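Local coordinates for hypothetical protein APE0754 (Aeropyrum pernix, PDB 1TUA), which is of unknown function but contains two KH-like regions and probably binds RNA, at residues 162-165 / 166-170; 28-32 / 33-37; 181-184 / 185-188. One frame throughout, in Å; residues are numbered along the deposited sequence.

Contact 1: residues 162-165 / 166-170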
loop_
_atom_site.group_PDB
_atom_site.type_symbol
_atom_site.label_atom_id
_atom_site.label_comp_id
_atom_site.label_asym_id
_atom_site.label_seq_id
_atom_site.Cartn_x
_atom_site.Cartn_y
_atom_site.Cartn_z
ATOM N N MET A 162 5.426 23.332 2.276
ATOM C CA MET A 162 4.243 23.903 1.627
ATOM C C MET A 162 3.768 22.871 0.610
ATOM O O MET A 162 4.558 22.054 0.146
ATOM C CB MET A 162 4.585 25.196 0.872
ATOM C CG MET A 162 4.892 26.432 1.725
ATOM S SD MET A 162 5.079 27.934 0.692
ATOM C CE MET A 162 6.810 27.789 0.193
ATOM N N HIS A 163 2.488 22.906 0.260
ATOM C CA HIS A 163 1.965 21.968 -0.726
ATOM C C HIS A 163 2.591 22.227 -2.096
ATOM O O HIS A 163 2.996 21.297 -2.791
ATOM C CB HIS A 163 0.440 22.094 -0.813
ATOM C CG HIS A 163 -0.278 21.522 0.368
ATOM N ND1 HIS A 163 -0.465 20.167 0.542
ATOM C CD2 HIS A 163 -0.822 22.118 1.455
ATOM C CE1 HIS A 163 -1.091 19.954 1.685
ATOM N NE2 HIS A 163 -1.318 21.120 2.259
ATOM N N SER A 164 2.678 23.498 -2.479
ATOM C CA SER A 164 3.250 23.875 -3.775
ATOM C C SER A 164 4.685 23.383 -3.897
ATOM O O SER A 164 5.115 22.957 -4.971
ATOM C CB SER A 164 3.203 25.396 -3.951
ATOM O OG SER A 164 3.884 26.036 -2.893
ATOM N N THR A 165 5.419 23.457 -2.788
ATOM C CA THR A 165 6.806 22.997 -2.729
ATOM C C THR A 165 6.848 21.506 -3.050
ATOM O O THR A 165 7.605 21.061 -3.908
ATOM C CB THR A 165 7.392 23.207 -1.321
ATOM O OG1 THR A 165 7.657 24.599 -1.123
ATOM C CG2 THR A 165 8.676 22.409 -1.136
ATOM N N VAL A 166 6.020 20.741 -2.348
ATOM C CA VAL A 166 5.951 19.302 -2.550
ATOM C C VAL A 166 5.542 18.951 -3.984
ATOM O O VAL A 166 6.160 18.098 -4.616
ATOM C CB VAL A 166 4.962 18.659 -1.540
ATOM C CG1 VAL A 166 4.805 17.167 -1.825
ATOM C CG2 VAL A 166 5.473 18.860 -0.122
ATOM N N TYR A 167 4.516 19.616 -4.503
ATOM C CA TYR A 167 4.057 19.338 -5.857
ATOM C C TYR A 167 5.114 19.675 -6.902
ATOM O O TYR A 167 5.304 18.934 -7.863
ATOM C CB TYR A 167 2.774 20.109 -6.174
ATOM C CG TYR A 167 1.629 19.855 -5.217
ATOM C CD1 TYR A 167 1.443 18.603 -4.617
ATOM C CD2 TYR A 167 0.721 20.867 -4.916
ATOM C CE1 TYR A 167 0.377 18.373 -3.731
ATOM C CE2 TYR A 167 -0.343 20.650 -4.040
ATOM C CZ TYR A 167 -0.510 19.407 -3.451
ATOM O OH TYR A 167 -1.557 19.217 -2.579
ATOM N N ARG A 168 5.802 20.795 -6.723
ATOM C CA ARG A 168 6.831 21.187 -7.677
ATOM C C ARG A 168 7.947 20.134 -7.692
ATOM O O ARG A 168 8.444 19.750 -8.752
ATOM C CB ARG A 168 7.404 22.551 -7.295
ATOM C CG ARG A 168 7.643 23.466 -8.478
ATOM C CD ARG A 168 8.481 24.672 -8.070
ATOM N NE ARG A 168 7.905 25.410 -6.943
ATOM C CZ ARG A 168 6.745 26.061 -6.982
ATOM N NH1 ARG A 168 6.023 26.069 -8.098
ATOM N NH2 ARG A 168 6.314 26.713 -5.908
ATOM N N HIS A 169 8.334 19.668 -6.509
ATOM C CA HIS A 169 9.377 18.656 -6.383
ATOM C C HIS A 169 8.934 17.326 -6.996
ATOM O O HIS A 169 9.683 16.698 -7.747
ATOM C CB HIS A 169 9.734 18.463 -4.911
ATOM C CG HIS A 169 10.702 17.349 -4.667
ATOM N ND1 HIS A 169 10.317 16.025 -4.618
ATOM C CD2 HIS A 169 12.043 17.359 -4.484
ATOM C CE1 HIS A 169 11.380 15.267 -4.417
ATOM N NE2 HIS A 169 12.440 16.052 -4.333
ATOM N N LEU A 170 7.712 16.910 -6.672
ATOM C CA LEU A 170 7.143 15.667 -7.187
ATOM C C LEU A 170 7.078 15.728 -8.712
ATOM O O LEU A 170 7.320 14.738 -9.398
ATOM C CB LEU A 170 5.745 15.472 -6.600
ATOM C CG LEU A 170 5.046 14.122 -6.751
ATOM C CD1 LEU A 170 5.948 12.997 -6.261
ATOM C CD2 LEU A 170 3.739 14.166 -5.961
#
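The first turn of helix 163-188 begins with Met162 as its N-cap residue, whose carbonyl O takes the amide of Val166 at 3.2 Å from N to O. Three more i to i+4 bonds follow in step. The shortest runs from Tyr167 N to His163 O, 2.8 Å. The same oxygen also lies under the phenol: His163 O is 3.1 Å from Tyr167 CG, over one face of the ring and displaced toward its rim. With Tyr167 CG turned beside its own backbone N (chi1 -56°), the ring is carried back along the helix toward His163, whose CB meets Tyr167 CE2 at 3.6 Å. The two side chains run next to each other in the same direction, their ring planes inclined by 32°. In the three-dimensional fold this turn is the start of the long C-terminal helix, laid against two helices of the second KH-like unit: His163 and Tyr167 both touch Ala119 of helix 118-127, while Val166 packs on Ala153 and Leu157 of helix 144-158. On the outer flank Arg168 folds back, bent at chi3, and Ser164 O lies 4.0 Å from its CZ, above the middle of the guanidinium. Nearby, Arg168 NH2 passes Ser164 CB at 3.9 Å.

Contact 2: residues 28-32 / 33-37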
loop_
_atom_site.group_PDB
_atom_site.type_symbol
_atom_site.label_atom_id
_atom_site.label_comp_id
_atom_site.label_asym_id
_atom_site.label_seq_id
_atom_site.Cartn_x
_atom_site.Cartn_y
_atom_site.Cartn_z
ATOM N N GLU A 28 -11.344 -14.918 -2.703
ATOM C CA GLU A 28 -10.887 -14.347 -3.964
ATOM C C GLU A 28 -9.361 -14.258 -3.991
ATOM O O GLU A 28 -8.739 -14.509 -5.027
ATOM C CB GLU A 28 -11.505 -12.959 -4.168
ATOM C CG GLU A 28 -11.256 -12.340 -5.539
ATOM C CD GLU A 28 -11.679 -13.248 -6.689
ATOM O OE1 GLU A 28 -12.558 -14.119 -6.492
ATOM O OE2 GLU A 28 -11.139 -13.080 -7.804
ATOM N N ILE A 29 -8.747 -13.906 -2.860
ATOM C CA ILE A 29 -7.287 -13.824 -2.827
ATOM C C ILE A 29 -6.719 -15.219 -3.082
ATOM O O ILE A 29 -5.783 -15.389 -3.869
ATOM C CB ILE A 29 -6.764 -13.320 -1.467
ATOM C CG1 ILE A 29 -7.290 -11.914 -1.196
ATOM C CG2 ILE A 29 -5.235 -13.299 -1.480
ATOM C CD1 ILE A 29 -6.957 -11.398 0.192
ATOM N N MET A 30 -7.302 -16.219 -2.423
ATOM C CA MET A 30 -6.870 -17.603 -2.582
ATOM C C MET A 30 -7.026 -18.048 -4.038
ATOM O O MET A 30 -6.123 -18.643 -4.622
ATOM C CB MET A 30 -7.698 -18.530 -1.673
ATOM C CG MET A 30 -7.359 -18.456 -0.176
ATOM S SD MET A 30 -8.408 -19.541 0.874
ATOM C CE MET A 30 -9.436 -18.393 1.547
ATOM N N ARG A 31 -8.183 -17.747 -4.615
ATOM C CA ARG A 31 -8.503 -18.122 -5.988
ATOM C C ARG A 31 -7.526 -17.589 -7.028
ATOM O O ARG A 31 -7.109 -18.314 -7.929
ATOM C CB ARG A 31 -9.916 -17.637 -6.313
ATOM C CG ARG A 31 -10.424 -18.003 -7.684
ATOM C CD ARG A 31 -11.915 -17.712 -7.774
ATOM N NE ARG A 31 -12.641 -18.362 -6.683
ATOM C CZ ARG A 31 -13.229 -17.718 -5.675
ATOM N NH1 ARG A 31 -13.183 -16.393 -5.613
ATOM N NH2 ARG A 31 -13.857 -18.401 -4.725
ATOM N N ARG A 32 -7.156 -16.322 -6.897
ATOM C CA ARG A 32 -6.253 -15.688 -7.853
ATOM C C ARG A 32 -4.769 -16.013 -7.700
ATOM O O ARG A 32 -4.003 -15.864 -8.658
ATOM C CB ARG A 32 -6.461 -14.172 -7.809
ATOM C CG ARG A 32 -7.849 -13.779 -8.290
ATOM C CD ARG A 32 -8.104 -12.288 -8.235
ATOM N NE ARG A 32 -7.176 -11.533 -9.069
ATOM C CZ ARG A 32 -7.282 -10.228 -9.304
ATOM N NH1 ARG A 32 -8.286 -9.536 -8.769
ATOM N NH2 ARG A 32 -6.377 -9.610 -10.059
ATOM N N THR A 33 -4.371 -16.472 -6.514
ATOM C CA THR A 33 -2.966 -16.781 -6.237
ATOM C C THR A 33 -2.625 -18.257 -6.016
ATOM O O THR A 33 -1.454 -18.628 -6.037
ATOM C CB THR A 33 -2.472 -16.000 -5.005
ATOM O OG1 THR A 33 -3.291 -16.335 -3.876
ATOM C CG2 THR A 33 -2.534 -14.495 -5.256
ATOM N N GLY A 34 -3.633 -19.096 -5.801
ATOM C CA GLY A 34 -3.360 -20.507 -5.573
ATOM C C GLY A 34 -2.816 -20.733 -4.173
ATOM O O GLY A 34 -1.961 -21.596 -3.941
ATOM N N THR A 35 -3.313 -19.946 -3.228
ATOM C CA THR A 35 -2.882 -20.062 -1.845
ATOM C C THR A 35 -4.037 -20.498 -0.963
ATOM O O THR A 35 -5.192 -20.549 -1.400
ATOM C CB THR A 35 -2.351 -18.710 -1.298
ATOM O OG1 THR A 35 -3.370 -17.708 -1.420
ATOM C CG2 THR A 35 -1.100 -18.273 -2.062
ATOM N N VAL A 36 -3.702 -20.834 0.280
ATOM C CA VAL A 36 -4.681 -21.218 1.277
ATOM C C VAL A 36 -4.453 -20.248 2.432
ATOM O O VAL A 36 -3.342 -20.130 2.953
ATOM C CB VAL A 36 -4.480 -22.662 1.750
ATOM C CG1 VAL A 36 -5.510 -22.997 2.830
ATOM C CG2 VAL A 36 -4.608 -23.610 0.563
ATOM N N ILE A 37 -5.504 -19.537 2.809
ATOM C CA ILE A 37 -5.402 -18.559 3.871
ATOM C C ILE A 37 -6.227 -18.995 5.072
ATOM O O ILE A 37 -7.426 -19.251 4.958
ATOM C CB ILE A 37 -5.892 -17.184 3.378
ATOM C CG1 ILE A 37 -5.047 -16.737 2.187
ATOM C CG2 ILE A 37 -5.811 -16.163 4.497
ATOM C CD1 ILE A 37 -5.506 -15.426 1.565
#
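Thr33, the last residue of helix 24-33, leads the chain through a tight turn into edge strand 35-40, a helix-to-strand reversal within the first KH-like unit of the protein. It grips Ile29 O twice: Thr33 OG1 donates to Ile29 O at 2.7 Å, and Thr33 N reaches the same oxygen from the opposite face of the carbonyl plane. The hydroxyl gets there because chi1 of 58° tucks OG1 between the backbone N and the carbonyl carbon, back over the preceding turn. Gly34 then leaves the helical conformation with positive phi, and its N binds Met30 O at 2.8 Å, closing the helix end. Thr35 starts the strand. Its N makes a weak bond to Met30 O, while Thr35 OG1 donates to Thr33 OG1 at 2.8 Å, so the two threonine hydroxyls and Ile29 O form a short relay in which each hydrogen has a defined acceptor. Thr35 O also sits 3.2 Å from Met30 CB. Val36 pairs through its backbone with Glu49 of the sheet. Ile37 comes back over the helix, the strand running nearly antiparallel to it at 162°: Ile37 CD1 meets Ile29 CG2, the two side chains crossing at about a right angle, and CG1 rests on Met30 CG, both at 3.7 Å. Beside them, Ile37 N points a weak but straight N-H at Met30 SD, 3.5 Å away.

Contact 3: residues 181-184 / 185-188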
loop_
_atom_site.group_PDB
_atom_site.type_symbol
_atom_site.label_atom_id
_atom_site.label_comp_id
_atom_site.label_asym_id
_atom_site.label_seq_id
_atom_site.Cartn_x
_atom_site.Cartn_y
_atom_site.Cartn_z
ATOM N N GLU A 181 11.300 6.620 -19.126
ATOM C CA GLU A 181 10.522 5.509 -19.650
ATOM C C GLU A 181 10.265 5.709 -21.139
ATOM O O GLU A 181 10.438 4.789 -21.936
ATOM C CB GLU A 181 9.189 5.374 -18.898
ATOM C CG GLU A 181 9.357 5.127 -17.405
ATOM C CD GLU A 181 8.037 4.879 -16.682
ATOM O OE1 GLU A 181 7.062 5.622 -16.931
ATOM O OE2 GLU A 181 7.984 3.944 -15.854
ATOM N N ARG A 182 9.857 6.916 -21.516
ATOM C CA ARG A 182 9.580 7.214 -22.913
ATOM C C ARG A 182 10.817 7.017 -23.787
ATOM O O ARG A 182 10.728 6.453 -24.884
ATOM C CB ARG A 182 9.063 8.648 -23.053
ATOM C CG ARG A 182 8.902 9.120 -24.489
ATOM C CD ARG A 182 8.242 10.485 -24.546
ATOM N NE ARG A 182 8.954 11.492 -23.759
ATOM C CZ ARG A 182 10.093 12.072 -24.126
ATOM N NH1 ARG A 182 10.669 11.752 -25.278
ATOM N NH2 ARG A 182 10.654 12.985 -23.344
ATOM N N LEU A 183 11.970 7.472 -23.300
ATOM C CA LEU A 183 13.208 7.342 -24.060
ATOM C C LEU A 183 13.625 5.881 -24.203
ATOM O O LEU A 183 14.112 5.478 -25.259
ATOM C CB LEU A 183 14.335 8.161 -23.411
ATOM C CG LEU A 183 14.131 9.682 -23.313
ATOM C CD1 LEU A 183 15.382 10.311 -22.745
ATOM C CD2 LEU A 183 13.816 10.281 -24.673
ATOM N N LYS A 184 13.437 5.089 -23.151
ATOM C CA LYS A 184 13.787 3.675 -23.218
ATOM C C LYS A 184 12.904 3.005 -24.261
ATOM O O LYS A 184 13.368 2.175 -25.044
ATOM C CB LYS A 184 13.585 2.991 -21.862
ATOM C CG LYS A 184 14.651 3.318 -20.832
ATOM C CD LYS A 184 14.365 2.643 -19.501
ATOM C CE LYS A 184 15.408 3.031 -18.460
ATOM N NZ LYS A 184 15.055 2.556 -17.091
ATOM N N MET A 185 11.628 3.373 -24.267
ATOM C CA MET A 185 10.687 2.813 -25.227
ATOM C C MET A 185 11.107 3.200 -26.646
ATOM O O MET A 185 11.247 2.341 -27.516
ATOM C CB MET A 185 9.274 3.322 -24.946
ATOM C CG MET A 185 8.243 2.842 -25.952
ATOM S SD MET A 185 6.596 3.451 -25.557
ATOM C CE MET A 185 6.309 2.559 -24.012
ATOM N N TRP A 186 11.300 4.496 -26.873
ATOM C CA TRP A 186 11.723 4.992 -28.178
ATOM C C TRP A 186 12.967 4.254 -28.669
ATOM O O TRP A 186 13.025 3.799 -29.816
ATOM C CB TRP A 186 12.037 6.484 -28.087
ATOM C CG TRP A 186 10.841 7.365 -28.135
ATOM C CD1 TRP A 186 9.531 6.980 -28.101
ATOM C CD2 TRP A 186 10.839 8.792 -28.264
ATOM N NE1 TRP A 186 8.712 8.080 -28.204
ATOM C CE2 TRP A 186 9.489 9.206 -28.305
ATOM C CE3 TRP A 186 11.848 9.762 -28.347
ATOM C CZ2 TRP A 186 9.120 10.551 -28.431
ATOM C CZ3 TRP A 186 11.481 11.102 -28.472
ATOM C CH2 TRP A 186 10.129 11.481 -28.512
ATOM N N ALA A 187 13.961 4.145 -27.795
ATOM C CA ALA A 187 15.212 3.477 -28.131
ATOM C C ALA A 187 15.013 2.010 -28.494
ATOM O O ALA A 187 15.710 1.489 -29.365
ATOM C CB ALA A 187 16.190 3.594 -26.974
ATOM N N ARG A 188 14.072 1.345 -27.827
ATOM C CA ARG A 188 13.804 -0.068 -28.093
ATOM C C ARG A 188 13.089 -0.277 -29.410
ATOM O O ARG A 188 13.418 -1.183 -30.174
ATOM C CB ARG A 188 12.952 -0.687 -26.990
ATOM C CG ARG A 188 13.676 -0.983 -25.696
ATOM C CD ARG A 188 12.878 -2.000 -24.891
ATOM N NE ARG A 188 11.467 -1.630 -24.795
ATOM C CZ ARG A 188 10.988 -0.666 -24.013
ATOM N NH1 ARG A 188 11.808 0.039 -23.241
ATOM N NH2 ARG A 188 9.689 -0.398 -24.011
HETATM O O HOH W 1 10.412 2.090 -21.309
#
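Arg182 and Trp186, one turn apart near the C-terminal end of helix 163-188, form the close-packed half of this contact. Both side chains run the same way, the arginine laid over one face of the indole. Arg182 has CG anti to the backbone N (chi1 173°), which brings its methylenes onto the ring: CG lies 4.0 Å from the centroid of the five-membered ring of Trp186, a CH-pi contact. Farther out the chain bends at chi3 and takes the guanidinium over the six-membered ring, where Arg182 CZ stands 4.7 Å from the ring centroid in a cation-pi interaction. The group does not lie flat; its plane is turned 67° from that of the indole and NH1 dips toward the ring face, 3.3 Å from Trp186 CH2. Leu183 adds CD2 at 4.2 Å from Trp186 CE3. On the same face as the arginine, nearer the helix, the main chain is regular, Trp186 N donating to Arg182 O at 2.8 Å.

Around the helix the contact is looser, though all of it lies on the surface. Arg188 curls its guanidinium back past Lys184, with NH1 3.7 Å from Lys184 CB. NH1 also passes 3.2 Å from Lys184 O, without the angle for a hydrogen bond. Its bond to the backbone is relayed: a water accepts from Arg188 NH1 in the plane of the guanidinium and donates to Glu181 O at 2.8 Å. Glu181 O thereby serves two donors, this water and Met185 N. The carboxylate of Glu181 forms a salt bridge with Arg146 of helix 144-158. Arginine thus plays two parts within two turns: over the indole its charge faces a pi surface, which probably steadies it there, while around the helix it binds a carbonyl through water.

From the N terminus, contact 2 comes first and is the one that reverses the chain, turning helix 24-33 into edge strand 35-40 of the first three-stranded sheet. After the second sheet and its helices, contact 1 opens helix 163-188. Contact 3 lies near the C-terminal end of the same helix, its centre about 28 Å from that of contact 1, and Glu181 links it to Arg146 of helix 144-158. The three are in series, neither nesting nor crossing, and none touches another: contacts 1 and 2 lie on opposite sides of the chain's centre, with centres about 40 Å apart. Only the helix of contacts 1 and 3 is shared.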